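Local coordinates for protein activating signal cointegrator 1 complex subunit 2 (Homo sapiens, PDB 6YXQ) that binds K63-linked polyubiquitin to recruit the helicase ASCC3 and ALKBH3 to sites of DNA alkylation damage, its N-terminal part, present here, contacting ASCC3, at the interface of chains B and A. Residues are numbered along the deposited sequence; one frame, centred on the assembly and turned at random. Chains: chain A, Activating signal cointegrator 1 complex subunit 2; chain B, Activating signal cointegrator 1 complex subunit 3.

The interface of chains B and A. Residues chain B 11, 15; chain A 96, 99-100, 163-164, 167.
B:Arg15 reaches from helix 10-18 of ASCC3 into a groove between helices 89-101 and 162-172 of ASCC2, where its guanidinium forms salt bridges with an aspartate from each wall, A:Asp96 and A:Asp167. This helix lies in the N-terminal region of ASCC3 required for ASCC2 binding, and the contact is therefore probably part of the physiological ASCC2-ASCC3 interface. B:Arg15 buries 118 Å², the largest share in this patch. A bend at chi3 (-80°) helps turn the guanidinium into the groove.

The two carboxylates meet this group in different ways. That of A:Asp167 is nearly coplanar with the guanidinium, the planes 7° apart, and faces NH2 through OD2; the modelled separation is too short to be taken literally. A:Asp96 is turned steeply, at 68°, and its OD1 lies 2.7 Å from NH1 of B:Arg15. The N-H does not point at this oxygen, so the pair is better read as electrostatic than as a hydrogen bond. A:Lys164 NZ donates to the other oxygen of A:Asp96, OD2, on its anti side and somewhat out of the carboxylate plane, at 3.0 Å, a same-chain salt bridge that probably helps position the acid and balance its charge.

The faces of the guanidinium are covered by carbon. CB of A:Pro163 sits over the centre of one, and on the opposite face CB of A:Arg100 lies toward the rim, 3.6 Å from CZ of B:Arg15. The A:Arg100 chain then runs out extended alongside B:Arg15 in the opposite direction, its own guanidinium directed away from the aspartates.

One turn earlier on the ASCC3 helix, B:Thr11 engages the other oxygen of A:Asp167, with its methyl CG2 packed 3.9 Å from CA of A:Pro163. A:Asp167 thus bridges two ASCC3 side chains: its OD1 accepts the hydroxyl OG1 of B:Thr11 at 2.6 Å through the syn lone pair.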
loop_
_atom_site.group_PDB
_atom_site.type_symbol
_atom_site.label_atom_id
_atom_site.label_comp_id
_atom_site.label_asym_id
_atom_site.label_seq_id
_atom_site.Cartn_x
_atom_site.Cartn_y
_atom_site.Cartn_z
ATOM N N THR B 11 -6.573 1.169 10.314
ATOM C CA THR B 11 -5.959 -0.151 10.240
ATOM C C THR B 11 -4.872 -0.317 11.292
ATOM O O THR B 11 -4.562 -1.446 11.693
ATOM C CB THR B 11 -5.395 -0.391 8.846
ATOM O OG1 THR B 11 -4.489 0.668 8.510
ATOM C CG2 THR B 11 -6.526 -0.428 7.840
ATOM N N ARG B 15 -5.053 -3.395 13.796
ATOM C CA ARG B 15 -3.940 -4.304 14.040
ATOM C C ARG B 15 -3.603 -4.372 15.521
ATOM O O ARG B 15 -3.318 -5.452 16.050
ATOM C CB ARG B 15 -2.723 -3.865 13.229
ATOM C CG ARG B 15 -2.441 -4.737 12.015
ATOM C CD ARG B 15 -1.279 -4.184 11.212
ATOM N NE ARG B 15 -1.697 -3.071 10.362
ATOM C CZ ARG B 15 -1.717 -3.101 9.032
ATOM N NH1 ARG B 15 -1.329 -4.187 8.376
ATOM N NH2 ARG B 15 -2.120 -2.036 8.353
ATOM N N ASP A 96 3.248 -6.090 5.333
ATOM C CA ASP A 96 2.417 -5.494 6.374
ATOM C C ASP A 96 2.986 -4.156 6.827
ATOM O O ASP A 96 2.235 -3.197 7.035
ATOM C CB ASP A 96 2.294 -6.454 7.558
ATOM C CG ASP A 96 1.173 -6.077 8.508
ATOM O OD1 ASP A 96 1.172 -4.935 9.014
ATOM O OD2 ASP A 96 0.289 -6.927 8.749
ATOM N N LEU A 99 2.224 -1.511 4.074
ATOM C CA LEU A 99 0.809 -1.146 4.056
ATOM C C LEU A 99 0.429 -0.319 5.282
ATOM O O LEU A 99 -0.314 0.666 5.174
ATOM C CB LEU A 99 -0.054 -2.402 3.973
ATOM C CG LEU A 99 -0.082 -3.139 2.634
ATOM C CD1 LEU A 99 -0.985 -4.361 2.724
ATOM C CD2 LEU A 99 -0.523 -2.217 1.510
ATOM N N ARG A 100 0.945 -0.691 6.454
ATOM C CA ARG A 100 0.574 0.001 7.681
ATOM C C ARG A 100 1.124 1.419 7.715
ATOM O O ARG A 100 0.440 2.336 8.185
ATOM C CB ARG A 100 1.066 -0.789 8.894
ATOM C CG ARG A 100 0.898 -0.062 10.224
ATOM C CD ARG A 100 1.241 -0.972 11.404
ATOM N NE ARG A 100 0.815 -0.404 12.682
ATOM C CZ ARG A 100 0.898 -1.036 13.848
ATOM N NH1 ARG A 100 1.394 -2.264 13.903
ATOM N NH2 ARG A 100 0.485 -0.440 14.959
ATOM N N PRO A 163 -7.317 -5.634 7.940
ATOM C CA PRO A 163 -6.598 -4.353 7.824
ATOM C C PRO A 163 -5.817 -4.207 6.532
ATOM O O PRO A 163 -5.851 -3.136 5.916
ATOM C CB PRO A 163 -5.673 -4.360 9.048
ATOM C CG PRO A 163 -6.371 -5.187 10.036
ATOM C CD PRO A 163 -7.098 -6.246 9.267
ATOM N N LYS A 164 -5.122 -5.259 6.092
ATOM C CA LYS A 164 -4.355 -5.154 4.855
ATOM C C LYS A 164 -5.262 -4.914 3.658
ATOM O O LYS A 164 -4.873 -4.225 2.714
ATOM C CB LYS A 164 -3.514 -6.408 4.632
ATOM C CG LYS A 164 -2.500 -6.658 5.715
ATOM C CD LYS A 164 -2.144 -8.127 5.772
ATOM C CE LYS A 164 -0.815 -8.397 5.123
ATOM N NZ LYS A 164 0.255 -8.488 6.149
ATOM N N ASP A 167 -6.226 -1.219 3.831
ATOM C CA ASP A 167 -5.055 -0.478 3.381
ATOM C C ASP A 167 -4.913 -0.561 1.869
ATOM O O ASP A 167 -4.685 0.452 1.200
ATOM C CB ASP A 167 -3.795 -1.013 4.067
ATOM C CG ASP A 167 -3.738 -0.660 5.538
ATOM O OD1 ASP A 167 -4.162 0.463 5.898
ATOM O OD2 ASP A 167 -3.262 -1.504 6.332
#